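Local structure of aminoglycoside 6-adenylyltransferase (Bacillus subtilis, 2PBE) at residues Pro190-Met195 with Phe246-Leu251; Trp226-Ser231 with Phe252-Lys257; Thr232-Val235 with Gln239-Trp242. The protein transfers AMP from ATP to O-6 of streptomycin or streptidine, or GMP from GTP to streptomycin, conferring resistance to streptomycin. All blocks are in the same frame, centred on the assembly; numbering follows the deposited sequence.

Contact 1 (Pro190-Met195 with Phe246-Leu251)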
ATOM      1  N   PRO A 190       4.680  -9.551  -7.195  1.00 26.76           N
ATOM      2  CA  PRO A 190       3.747  -8.441  -6.969  1.00 26.30           C
ATOM      3  C   PRO A 190       2.307  -8.897  -6.716  1.00 26.33           C
ATOM      4  O   PRO A 190       1.547  -8.209  -6.027  1.00 27.42           O
ATOM      5  CB  PRO A 190       3.900  -7.595  -8.235  1.00 25.41           C
ATOM      6  CG  PRO A 190       5.358  -7.768  -8.552  1.00 25.55           C
ATOM      7  CD  PRO A 190       5.557  -9.257  -8.352  1.00 25.35           C
ATOM      8  N   ASN A 191       1.925 -10.049  -7.255  1.00 26.63           N
ATOM      9  CA  ASN A 191       0.560 -10.525  -7.016  1.00 27.41           C
ATOM     10  C   ASN A 191       0.469 -11.172  -5.632  1.00 26.72           C
ATOM     11  O   ASN A 191      -0.560 -11.105  -4.982  1.00 26.12           O
ATOM     12  CB  ASN A 191       0.095 -11.486  -8.113  1.00 27.32           C
ATOM     13  CG  ASN A 191      -0.500 -10.749  -9.309  1.00 27.70           C
ATOM     14  OD1 ASN A 191       0.191 -10.432 -10.274  1.00 26.78           O
ATOM     15  ND2 ASN A 191      -1.788 -10.452  -9.234  1.00 28.46           N
ATOM     16  N   LEU A 192       1.557 -11.776  -5.175  1.00 26.85           N
ATOM     17  CA  LEU A 192       1.586 -12.361  -3.846  1.00 27.83           C
ATOM     18  C   LEU A 192       1.338 -11.200  -2.868  1.00 30.04           C
ATOM     19  O   LEU A 192       0.575 -11.327  -1.905  1.00 30.41           O
ATOM     20  CB  LEU A 192       2.954 -12.993  -3.580  1.00 25.48           C
ATOM     21  CG  LEU A 192       3.328 -13.239  -2.115  1.00 25.41           C
ATOM     22  CD1 LEU A 192       2.301 -14.175  -1.450  1.00 24.91           C
ATOM     23  CD2 LEU A 192       4.729 -13.848  -2.047  1.00 25.11           C
ATOM     24  N   LEU A 193       1.972 -10.064  -3.154  1.00 30.25           N
ATOM     25  CA  LEU A 193       1.827  -8.870  -2.337  1.00 30.83           C
ATOM     26  C   LEU A 193       0.400  -8.348  -2.301  1.00 31.50           C
ATOM     27  O   LEU A 193      -0.078  -7.909  -1.253  1.00 30.26           O
ATOM     28  CB  LEU A 193       2.737  -7.775  -2.859  1.00 31.97           C
ATOM     29  CG  LEU A 193       4.172  -7.676  -2.373  1.00 32.62           C
ATOM     30  CD1 LEU A 193       4.763  -6.414  -2.954  1.00 33.83           C
ATOM     31  CD2 LEU A 193       4.217  -7.614  -0.854  1.00 32.55           C
ATOM     32  N   ARG A 194      -0.272  -8.365  -3.451  1.00 33.80           N
ATOM     33  CA  ARG A 194      -1.656  -7.905  -3.531  1.00 35.07           C
ATOM     34  C   ARG A 194      -2.488  -8.822  -2.678  1.00 35.06           C
ATOM     35  O   ARG A 194      -3.345  -8.367  -1.934  1.00 35.45           O
ATOM     36  CB  ARG A 194      -2.178  -7.969  -4.967  1.00 36.50           C
ATOM     37  CG  ARG A 194      -3.597  -7.456  -5.133  1.00 37.67           C
ATOM     38  CD  ARG A 194      -4.028  -7.532  -6.578  1.00 40.92           C
ATOM     39  NE  ARG A 194      -3.125  -6.804  -7.473  1.00 43.11           N
ATOM     40  CZ  ARG A 194      -3.189  -5.493  -7.676  1.00 46.03           C
ATOM     41  NH1 ARG A 194      -4.120  -4.749  -7.057  1.00 41.85           N
ATOM     42  NH2 ARG A 194      -2.313  -4.930  -8.496  1.00 48.55           N
HETATM   43  N   MSE A 195      -2.233 -10.119  -2.801  1.00 35.77           N
HETATM   44  CA  MSE A 195      -2.954 -11.125  -2.023  1.00 37.36           C
HETATM   45  C   MSE A 195      -2.754 -10.867  -0.530  1.00 36.71           C
HETATM   46  O   MSE A 195      -3.692 -10.991   0.267  1.00 36.16           O
HETATM   47  CB  MSE A 195      -2.448 -12.535  -2.379  1.00 39.01           C
HETATM   48  CG  MSE A 195      -3.318 -13.660  -1.829  1.00 41.77           C
HETATM   49 SE   MSE A 195      -5.225 -13.444  -2.238  1.00 49.23          SE
HETATM   50  CE  MSE A 195      -5.235 -13.988  -4.132  1.00 44.37           C
ATOM     51  N   PHE A 246       9.166 -21.337  -5.420  1.00 27.96           N
ATOM     52  CA  PHE A 246       8.391 -22.224  -4.573  1.00 28.00           C
ATOM     53  C   PHE A 246       7.981 -21.511  -3.299  1.00 27.94           C
ATOM     54  O   PHE A 246       6.916 -21.791  -2.753  1.00 28.16           O
ATOM     55  CB  PHE A 246       9.166 -23.492  -4.236  1.00 28.71           C
ATOM     56  CG  PHE A 246       9.441 -24.374  -5.425  1.00 31.03           C
ATOM     57  CD1 PHE A 246       8.545 -24.435  -6.518  1.00 30.14           C
ATOM     58  CD2 PHE A 246      10.577 -25.197  -5.436  1.00 31.45           C
ATOM     59  CE1 PHE A 246       8.790 -25.318  -7.613  1.00 31.43           C
ATOM     60  CE2 PHE A 246      10.841 -26.084  -6.515  1.00 31.97           C
ATOM     61  CZ  PHE A 246       9.944 -26.143  -7.607  1.00 32.09           C
ATOM     62  N   THR A 247       8.823 -20.593  -2.838  1.00 26.46           N
ATOM     63  CA  THR A 247       8.524 -19.832  -1.627  1.00 26.60           C
ATOM     64  C   THR A 247       7.285 -18.964  -1.887  1.00 26.69           C
ATOM     65  O   THR A 247       6.410 -18.877  -1.033  1.00 27.71           O
ATOM     66  CB  THR A 247       9.761 -18.995  -1.185  1.00 27.12           C
ATOM     67  OG1 THR A 247      10.804 -19.894  -0.790  1.00 26.65           O
ATOM     68  CG2 THR A 247       9.426 -18.059  -0.004  1.00 23.63           C
ATOM     69  N   CYS A 248       7.210 -18.343  -3.061  1.00 26.07           N
ATOM     70  CA  CYS A 248       6.048 -17.543  -3.431  1.00 26.31           C
ATOM     71  C   CYS A 248       4.822 -18.458  -3.479  1.00 26.65           C
ATOM     72  O   CYS A 248       3.719 -18.064  -3.099  1.00 25.28           O
ATOM     73  CB  CYS A 248       6.259 -16.896  -4.792  1.00 28.29           C
ATOM     74  SG  CYS A 248       7.576 -15.652  -4.795  1.00 34.02           S
ATOM     75  N   TYR A 249       5.023 -19.685  -3.949  1.00 26.82           N
ATOM     76  CA  TYR A 249       3.947 -20.677  -4.019  1.00 27.93           C
ATOM     77  C   TYR A 249       3.355 -20.895  -2.638  1.00 27.96           C
ATOM     78  O   TYR A 249       2.148 -20.732  -2.423  1.00 29.10           O
ATOM     79  CB  TYR A 249       4.480 -22.031  -4.533  1.00 29.06           C
ATOM     80  CG  TYR A 249       4.555 -22.160  -6.037  1.00 29.06           C
ATOM     81  CD1 TYR A 249       4.591 -21.005  -6.864  1.00 29.54           C
ATOM     82  CD2 TYR A 249       4.584 -23.434  -6.658  1.00 28.55           C
ATOM     83  CE1 TYR A 249       4.652 -21.109  -8.260  1.00 29.93           C
ATOM     84  CE2 TYR A 249       4.639 -23.557  -8.087  1.00 29.82           C
ATOM     85  CZ  TYR A 249       4.672 -22.381  -8.878  1.00 31.60           C
ATOM     86  OH  TYR A 249       4.712 -22.455 -10.256  1.00 32.40           O
ATOM     87  N   ALA A 250       4.237 -21.265  -1.713  1.00 26.48           N
ATOM     88  CA  ALA A 250       3.865 -21.536  -0.334  1.00 24.40           C
ATOM     89  C   ALA A 250       3.102 -20.373   0.271  1.00 24.50           C
ATOM     90  O   ALA A 250       2.060 -20.557   0.892  1.00 24.65           O
ATOM     91  CB  ALA A 250       5.113 -21.820   0.472  1.00 24.55           C
ATOM     92  N   LEU A 251       3.617 -19.160   0.077  1.00 23.40           N
ATOM     93  CA  LEU A 251       2.970 -17.985   0.627  1.00 23.30           C
ATOM     94  C   LEU A 251       1.676 -17.612  -0.071  1.00 24.26           C
ATOM     95  O   LEU A 251       0.765 -17.087   0.563  1.00 24.51           O
ATOM     96  CB  LEU A 251       3.928 -16.808   0.607  1.00 22.85           C
ATOM     97  CG  LEU A 251       5.008 -16.909   1.683  1.00 22.84           C
ATOM     98  CD1 LEU A 251       6.048 -15.832   1.489  1.00 22.99           C
ATOM     99  CD2 LEU A 251       4.364 -16.784   3.072  1.00 23.82           C
TER
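Leu192, on helix 177-204, meets Cys248 and Leu251 on helix 238-263, joining two long helices of the C-terminal helical bundle. The backbones come nearest at Leu192 and Cys248, whose CA atoms lie 6.9 Å apart, and no hydrogen bond crosses between the two segments.

The apolar packing is carried by both branches of Leu192. With chi1 at 160°, CG lies roughly anti to the backbone N, which sends the methyl fork out to the facing helix. Leu192 CD1 rests 3.7 Å from Leu251 CB and also meets Leu251 C, that is, it lies against the base of the side chain and the helix backbone. The other branch takes the turn before: Leu192 CD2 reaches Cys248 CA at 4.2 Å. A looser touch, at 4.3 Å, joins Leu192 CD2 to Cys248 SG. The two prongs thus bridge residues three apart, one turn of helix. Leu192 and Cys248 are buried, whereas Leu251 keeps some exposure.

Backbone hydrogen bonds hold each face in shape. Met195 N donates to Asn191 O, and Leu251 N to Thr247 O. Helix 177-204 is kinked at Pro190, whose ring nitrogen has no hydrogen to give to the preceding turn.

Neighbouring elements close around the pair. Met195 lies between helix 151-173, where it touches Phe154 and Cys158, and later turns of helix 238-263. Tyr249, whose CB leaves the helix on the side away from segment 190-195, hydrogen-bonds through OH to Ser165 and meets Trp162.

Leu251 presents its stem rather than its branches to Leu192: chi1 of -74° puts CG beside its own backbone N, and Leu251 CB touches both prongs, lying 4.1 Å from Leu192 CD2.

Contact 2 (Trp226-Ser231 with Phe252-Lys257)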
ATOM      1  N   TRP A 226       6.803  -9.437   6.764  1.00 38.82           N
ATOM      2  CA  TRP A 226       7.863  -8.836   5.961  1.00 40.51           C
ATOM      3  C   TRP A 226       9.017  -9.804   5.830  1.00 40.15           C
ATOM      4  O   TRP A 226       9.752  -9.787   4.847  1.00 40.34           O
ATOM      5  CB  TRP A 226       8.381  -7.540   6.580  1.00 44.19           C
ATOM      6  CG  TRP A 226       9.039  -6.651   5.560  1.00 47.77           C
ATOM      7  CD1 TRP A 226       8.438  -6.068   4.454  1.00 48.96           C
ATOM      8  CD2 TRP A 226      10.396  -6.203   5.557  1.00 47.95           C
ATOM      9  NE1 TRP A 226       9.339  -5.278   3.773  1.00 48.87           N
ATOM     10  CE2 TRP A 226      10.548  -5.336   4.416  1.00 49.84           C
ATOM     11  CE3 TRP A 226      11.507  -6.435   6.398  1.00 49.97           C
ATOM     12  CZ2 TRP A 226      11.775  -4.697   4.102  1.00 53.02           C
ATOM     13  CZ3 TRP A 226      12.751  -5.789   6.083  1.00 53.82           C
ATOM     14  CH2 TRP A 226      12.861  -4.929   4.939  1.00 54.79           C
ATOM     15  N   GLU A 227       9.198 -10.632   6.844  1.00 40.02           N
ATOM     16  CA  GLU A 227      10.263 -11.606   6.792  1.00 40.09           C
ATOM     17  C   GLU A 227       9.899 -12.673   5.769  1.00 38.74           C
ATOM     18  O   GLU A 227      10.769 -13.196   5.075  1.00 37.99           O
ATOM     19  CB  GLU A 227      10.483 -12.244   8.160  1.00 42.34           C
ATOM     20  CG  GLU A 227      11.363 -11.401   9.068  1.00 46.19           C
ATOM     21  CD  GLU A 227      11.722 -12.121  10.343  1.00 48.97           C
ATOM     22  OE1 GLU A 227      11.717 -13.376  10.339  1.00 51.45           O
ATOM     23  OE2 GLU A 227      12.018 -11.426  11.341  1.00 51.02           O
ATOM     24  N   GLU A 228       8.609 -13.005   5.687  1.00 36.95           N
ATOM     25  CA  GLU A 228       8.156 -14.008   4.738  1.00 35.25           C
ATOM     26  C   GLU A 228       8.362 -13.463   3.340  1.00 35.06           C
ATOM     27  O   GLU A 228       8.819 -14.169   2.445  1.00 35.05           O
ATOM     28  CB  GLU A 228       6.673 -14.329   4.929  1.00 32.90           C
ATOM     29  CG  GLU A 228       6.296 -14.856   6.283  1.00 31.76           C
ATOM     30  CD  GLU A 228       4.791 -15.018   6.425  1.00 31.87           C
ATOM     31  OE1 GLU A 228       4.060 -14.148   5.900  1.00 30.46           O
ATOM     32  OE2 GLU A 228       4.339 -16.002   7.069  1.00 31.46           O
ATOM     33  N   LEU A 229       8.030 -12.193   3.148  1.00 35.15           N
ATOM     34  CA  LEU A 229       8.195 -11.595   1.840  1.00 35.61           C
ATOM     35  C   LEU A 229       9.679 -11.500   1.544  1.00 36.05           C
ATOM     36  O   LEU A 229      10.105 -11.717   0.416  1.00 35.93           O
ATOM     37  CB  LEU A 229       7.566 -10.212   1.791  1.00 35.66           C
ATOM     38  CG  LEU A 229       7.755  -9.549   0.433  1.00 37.44           C
ATOM     39  CD1 LEU A 229       7.005 -10.306  -0.676  1.00 39.60           C
ATOM     40  CD2 LEU A 229       7.269  -8.131   0.529  1.00 38.76           C
HETATM   41  N   MSE A 230      10.461 -11.186   2.569  1.00 36.75           N
HETATM   42  CA  MSE A 230      11.901 -11.091   2.389  1.00 39.03           C
HETATM   43  C   MSE A 230      12.444 -12.444   1.958  1.00 37.19           C
HETATM   44  O   MSE A 230      13.349 -12.524   1.129  1.00 37.18           O
HETATM   45  CB  MSE A 230      12.616 -10.645   3.679  1.00 43.29           C
HETATM   46  CG  MSE A 230      12.605  -9.132   3.927  1.00 50.15           C
HETATM   47 SE   MSE A 230      13.028  -8.032   2.344  1.00 61.14          SE
HETATM   48  CE  MSE A 230      11.233  -7.520   1.793  1.00 56.98           C
ATOM     49  N   SER A 231      11.881 -13.519   2.502  1.00 36.51           N
ATOM     50  CA  SER A 231      12.359 -14.852   2.169  1.00 35.83           C
ATOM     51  C   SER A 231      12.085 -15.242   0.731  1.00 35.66           C
ATOM     52  O   SER A 231      12.562 -16.281   0.283  1.00 35.97           O
ATOM     53  CB  SER A 231      11.777 -15.903   3.119  1.00 34.58           C
ATOM     54  OG  SER A 231      10.390 -16.052   2.942  1.00 33.93           O
ATOM     55  N   PHE A 252       1.583 -17.886  -1.369  1.00 24.36           N
ATOM     56  CA  PHE A 252       0.365 -17.530  -2.085  1.00 24.74           C
ATOM     57  C   PHE A 252      -0.785 -18.419  -1.682  1.00 24.95           C
ATOM     58  O   PHE A 252      -1.926 -17.969  -1.634  1.00 23.82           O
ATOM     59  CB  PHE A 252       0.539 -17.629  -3.607  1.00 24.96           C
ATOM     60  CG  PHE A 252      -0.461 -16.807  -4.361  1.00 24.34           C
ATOM     61  CD1 PHE A 252      -0.351 -15.409  -4.366  1.00 24.71           C
ATOM     62  CD2 PHE A 252      -1.536 -17.410  -5.040  1.00 24.46           C
ATOM     63  CE1 PHE A 252      -1.309 -14.593  -5.049  1.00 26.31           C
ATOM     64  CE2 PHE A 252      -2.518 -16.614  -5.737  1.00 25.75           C
ATOM     65  CZ  PHE A 252      -2.398 -15.197  -5.736  1.00 25.63           C
ATOM     66  N   ARG A 253      -0.488 -19.687  -1.414  1.00 25.74           N
ATOM     67  CA  ARG A 253      -1.526 -20.624  -1.006  1.00 26.80           C
ATOM     68  C   ARG A 253      -2.069 -20.096   0.306  1.00 26.90           C
ATOM     69  O   ARG A 253      -3.267 -19.899   0.466  1.00 26.84           O
ATOM     70  CB  ARG A 253      -0.952 -22.034  -0.788  1.00 25.93           C
ATOM     71  CG  ARG A 253      -0.488 -22.709  -2.063  1.00 26.32           C
ATOM     72  CD  ARG A 253       0.238 -24.038  -1.799  1.00 27.62           C
ATOM     73  NE  ARG A 253       0.806 -24.566  -3.041  1.00 26.17           N
ATOM     74  CZ  ARG A 253       2.100 -24.824  -3.235  1.00 28.94           C
ATOM     75  NH1 ARG A 253       2.981 -24.612  -2.270  1.00 28.13           N
ATOM     76  NH2 ARG A 253       2.516 -25.298  -4.410  1.00 30.29           N
ATOM     77  N   LYS A 254      -1.144 -19.867   1.229  1.00 26.99           N
ATOM     78  CA  LYS A 254      -1.461 -19.374   2.551  1.00 28.47           C
ATOM     79  C   LYS A 254      -2.434 -18.187   2.520  1.00 29.25           C
ATOM     80  O   LYS A 254      -3.537 -18.266   3.062  1.00 32.06           O
ATOM     81  CB  LYS A 254      -0.167 -18.983   3.267  1.00 28.04           C
ATOM     82  CG  LYS A 254      -0.375 -18.561   4.714  1.00 29.27           C
ATOM     83  CD  LYS A 254       0.932 -18.443   5.484  1.00 30.19           C
ATOM     84  CE  LYS A 254       0.657 -17.891   6.876  1.00 29.57           C
ATOM     85  NZ  LYS A 254       1.871 -17.738   7.707  1.00 33.62           N
ATOM     86  N   TYR A 255      -2.049 -17.102   1.855  1.00 28.57           N
ATOM     87  CA  TYR A 255      -2.905 -15.919   1.817  1.00 28.27           C
ATOM     88  C   TYR A 255      -4.148 -15.971   0.956  1.00 28.51           C
ATOM     89  O   TYR A 255      -5.151 -15.330   1.292  1.00 27.73           O
ATOM     90  CB  TYR A 255      -2.041 -14.703   1.498  1.00 27.79           C
ATOM     91  CG  TYR A 255      -1.092 -14.476   2.655  1.00 29.62           C
ATOM     92  CD1 TYR A 255      -1.587 -14.080   3.933  1.00 28.89           C
ATOM     93  CD2 TYR A 255       0.289 -14.797   2.546  1.00 29.48           C
ATOM     94  CE1 TYR A 255      -0.734 -14.030   5.079  1.00 29.11           C
ATOM     95  CE2 TYR A 255       1.157 -14.749   3.689  1.00 30.01           C
ATOM     96  CZ  TYR A 255       0.634 -14.369   4.954  1.00 31.07           C
ATOM     97  OH  TYR A 255       1.446 -14.369   6.082  1.00 32.92           O
ATOM     98  N   SER A 256      -4.103 -16.714  -0.144  1.00 28.73           N
ATOM     99  CA  SER A 256      -5.281 -16.821  -1.002  1.00 29.49           C
ATOM    100  C   SER A 256      -6.286 -17.720  -0.294  1.00 29.85           C
ATOM    101  O   SER A 256      -7.494 -17.521  -0.417  1.00 30.52           O
ATOM    102  CB  SER A 256      -4.925 -17.387  -2.379  1.00 27.87           C
ATOM    103  OG  SER A 256      -4.348 -18.672  -2.260  1.00 32.88           O
ATOM    104  N   LYS A 257      -5.783 -18.710   0.451  1.00 29.11           N
ATOM    105  CA  LYS A 257      -6.656 -19.598   1.216  1.00 29.93           C
ATOM    106  C   LYS A 257      -7.297 -18.773   2.330  1.00 29.52           C
ATOM    107  O   LYS A 257      -8.498 -18.844   2.567  1.00 29.89           O
ATOM    108  CB  LYS A 257      -5.865 -20.763   1.818  1.00 30.62           C
ATOM    109  CG  LYS A 257      -5.569 -21.847   0.801  1.00 33.87           C
ATOM    110  CD  LYS A 257      -4.675 -22.949   1.338  1.00 36.80           C
ATOM    111  CE  LYS A 257      -4.356 -23.962   0.229  1.00 37.78           C
ATOM    112  NZ  LYS A 257      -3.431 -25.036   0.678  1.00 40.07           N
TER
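The Tyr255 ring meets Glu228 at its edge, where OE1 lies near the ring plane beside the phenol oxygen, while the CG methylene of Lys254 sits 4.2 Å above the centre of one face. The carboxylate of Glu228 is turned 70° from that ring. A salt bridge and a hydrogen bond here join two helices of the C-terminal helical region: short helix 223-230 supplies the acceptor and long helix 238-263 both donors.

Each carboxylate oxygen takes one partner through its syn lone pair. Tyr255 OH donates to Glu228 OE1 at 2.6 Å, and Lys254 NZ forms a salt bridge with Glu228 OE2 at 3.1 Å. Two grips on one planar group fix its rotation, and the ammonium probably favours the charged form of the acid. Lys254 gets there fully extended, its CG anti to the backbone N (chi1 -175°), and its chain crosses that of Glu228 at about a right angle.

Met196 of helix 177-204 touches both Glu228 and Tyr255, whose ring also meets His199. The backbone of Glu228 is engaged too: Ser231 OG donates to Glu228 O, tilted 25° out of the carbonyl plane.

Contact 3 (Thr232-Val235 with Gln239-Trp242)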
ATOM      1  N   THR A 232      11.327 -14.420   0.006  1.00 34.63           N
ATOM      2  CA  THR A 232      11.058 -14.736  -1.396  1.00 35.76           C
ATOM      3  C   THR A 232      12.190 -14.207  -2.248  1.00 37.48           C
ATOM      4  O   THR A 232      12.176 -14.340  -3.466  1.00 38.49           O
ATOM      5  CB  THR A 232       9.780 -14.101  -1.904  1.00 35.07           C
ATOM      6  OG1 THR A 232       9.977 -12.688  -2.031  1.00 36.01           O
ATOM      7  CG2 THR A 232       8.641 -14.394  -0.953  1.00 34.88           C
ATOM      8  N   TYR A 233      13.155 -13.565  -1.614  1.00 38.60           N
ATOM      9  CA  TYR A 233      14.305 -13.038  -2.327  1.00 39.68           C
ATOM     10  C   TYR A 233      15.443 -13.976  -2.011  1.00 43.12           C
ATOM     11  O   TYR A 233      15.608 -14.359  -0.866  1.00 44.27           O
ATOM     12  CB  TYR A 233      14.616 -11.640  -1.807  1.00 35.20           C
ATOM     13  CG  TYR A 233      13.632 -10.610  -2.288  1.00 31.51           C
ATOM     14  CD1 TYR A 233      13.770 -10.039  -3.566  1.00 29.99           C
ATOM     15  CD2 TYR A 233      12.541 -10.201  -1.477  1.00 31.77           C
ATOM     16  CE1 TYR A 233      12.848  -9.071  -4.046  1.00 29.78           C
ATOM     17  CE2 TYR A 233      11.600  -9.227  -1.946  1.00 31.80           C
ATOM     18  CZ  TYR A 233      11.765  -8.670  -3.241  1.00 30.96           C
ATOM     19  OH  TYR A 233      10.858  -7.757  -3.750  1.00 33.27           O
ATOM     20  N   SER A 234      16.204 -14.385  -3.011  1.00 47.55           N
ATOM     21  CA  SER A 234      17.346 -15.261  -2.753  1.00 52.19           C
ATOM     22  C   SER A 234      18.451 -14.896  -3.740  1.00 53.73           C
ATOM     23  O   SER A 234      18.178 -14.431  -4.857  1.00 54.91           O
ATOM     24  CB  SER A 234      16.974 -16.737  -2.933  1.00 53.47           C
ATOM     25  OG  SER A 234      15.822 -17.087  -2.171  1.00 55.60           O
ATOM     26  N   VAL A 235      19.692 -15.121  -3.320  1.00 54.60           N
ATOM     27  CA  VAL A 235      20.878 -14.840  -4.143  1.00 56.32           C
ATOM     28  C   VAL A 235      20.784 -15.464  -5.556  1.00 56.88           C
ATOM     29  O   VAL A 235      19.942 -16.320  -5.793  1.00 57.25           O
ATOM     30  CB  VAL A 235      22.160 -15.339  -3.412  1.00 56.68           C
ATOM     31  CG1 VAL A 235      22.283 -14.660  -2.053  1.00 55.46           C
ATOM     32  CG2 VAL A 235      22.109 -16.843  -3.244  1.00 56.02           C
ATOM     33  N   GLN A 239      19.121 -22.723  -8.994  1.00 41.01           N
ATOM     34  CA  GLN A 239      18.442 -23.414  -7.898  1.00 39.31           C
ATOM     35  C   GLN A 239      17.859 -22.427  -6.906  1.00 37.62           C
ATOM     36  O   GLN A 239      16.818 -22.685  -6.313  1.00 38.11           O
ATOM     37  CB  GLN A 239      19.388 -24.376  -7.177  1.00 39.67           C
ATOM     38  CG  GLN A 239      20.113 -25.347  -8.098  1.00 42.59           C
ATOM     39  CD  GLN A 239      19.229 -25.939  -9.181  1.00 44.86           C
ATOM     40  OE1 GLN A 239      18.214 -26.573  -8.896  1.00 44.75           O
ATOM     41  NE2 GLN A 239      19.625 -25.743 -10.434  1.00 44.24           N
ATOM     42  N   GLU A 240      18.529 -21.302  -6.724  1.00 36.50           N
ATOM     43  CA  GLU A 240      18.067 -20.267  -5.798  1.00 35.84           C
ATOM     44  C   GLU A 240      16.765 -19.697  -6.299  1.00 35.49           C
ATOM     45  O   GLU A 240      15.897 -19.296  -5.528  1.00 35.17           O
ATOM     46  CB  GLU A 240      19.098 -19.153  -5.702  1.00 35.78           C
ATOM     47  CG  GLU A 240      20.398 -19.576  -5.056  1.00 37.57           C
ATOM     48  CD  GLU A 240      20.196 -20.086  -3.640  1.00 36.85           C
ATOM     49  OE1 GLU A 240      19.551 -19.369  -2.848  1.00 37.42           O
ATOM     50  OE2 GLU A 240      20.686 -21.194  -3.323  1.00 36.55           O
HETATM   51  N   MSE A 241      16.652 -19.660  -7.612  1.00 36.36           N
HETATM   52  CA  MSE A 241      15.456 -19.151  -8.249  1.00 37.55           C
HETATM   53  C   MSE A 241      14.276 -20.080  -8.032  1.00 35.02           C
HETATM   54  O   MSE A 241      13.174 -19.608  -7.752  1.00 34.67           O
HETATM   55  CB  MSE A 241      15.704 -18.959  -9.740  1.00 43.72           C
HETATM   56  CG  MSE A 241      16.241 -17.582 -10.084  1.00 49.78           C
HETATM   57 SE   MSE A 241      14.996 -16.160  -9.530  1.00 61.30          SE
HETATM   58  CE  MSE A 241      13.735 -16.245 -11.009  1.00 57.09           C
ATOM     59  N   TRP A 242      14.500 -21.380  -8.168  1.00 31.86           N
ATOM     60  CA  TRP A 242      13.434 -22.349  -7.962  1.00 31.49           C
ATOM     61  C   TRP A 242      12.927 -22.174  -6.540  1.00 31.62           C
ATOM     62  O   TRP A 242      11.725 -22.256  -6.280  1.00 32.28           O
ATOM     63  CB  TRP A 242      13.948 -23.781  -8.149  1.00 30.38           C
ATOM     64  CG  TRP A 242      14.064 -24.245  -9.577  1.00 29.00           C
ATOM     65  CD1 TRP A 242      15.227 -24.467 -10.281  1.00 28.42           C
ATOM     66  CD2 TRP A 242      12.995 -24.582 -10.460  1.00 28.39           C
ATOM     67  NE1 TRP A 242      14.948 -24.923 -11.544  1.00 26.46           N
ATOM     68  CE2 TRP A 242      13.590 -25.008 -11.698  1.00 28.30           C
ATOM     69  CE3 TRP A 242      11.587 -24.571 -10.342  1.00 26.92           C
ATOM     70  CZ2 TRP A 242      12.823 -25.422 -12.816  1.00 27.42           C
ATOM     71  CZ3 TRP A 242      10.807 -24.985 -11.458  1.00 27.58           C
ATOM     72  CH2 TRP A 242      11.444 -25.406 -12.689  1.00 28.08           C
TER
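A surface contact of a helix-loop-helix connection, this one sets Ser234 and Val235, in the loop leaving helix 223-230, against Glu240 in the first turn of helix 238-263. The chain doubles back over a short span, bringing the CA atoms of Ser234 and Glu240 to 5.9 Å. No hydrogen bond joins the two segments; the touch is van der Waals packing along the stem of the glutamate.

The side chains of Val235 and Glu240 run alongside each other in the same direction. Val235 CG2 follows the acid, 3.7 Å from Glu240 CG and 3.6 Å from Glu240 OE1. A bend at chi2 (-59°) turns the carboxylate toward Lys243 of its own helix and keeps OE1 beside Val235 CG2. Ser234 CB approaches the same oxygen, Glu240 OE1, at 3.7 Å.

The polar ends are tied to the next turn of the helix. Glu240 OE1 forms a salt bridge with Lys243, and Ser234 OG is hydrogen-bonded to Ser244. Earlier in the loop, Thr232 OG1 is bound to Leu229 O and to Arg189. The loop backbone also packs on the glutamate: Val235 O lies over its stem, nearest Glu240 CB and 3.4 Å from Glu240 CG.

Overall arrangement
All three contacts use helix 238-263. Contacts 1 and 2 lie with centres about 5 Å apart, and their segments alternate along the chain; contact 3, nested inside both loops, is centred about 14 Å from contact 1 and about 15 Å from contact 2. Leu251 joins them: its CD1 lies 3.4 Å from Glu228 O and 3.8 Å from Thr232 CG2. Leu193 CD2 meets Leu229 CD2 at 3.4 Å, tying helix 177-204 to helix 223-230. Burial falls from contact 1 to the surface at contact 3. All belong to the C-terminal helices, whereas nucleotidyltransferases of this superfamily generally build their catalytic site on the sheet.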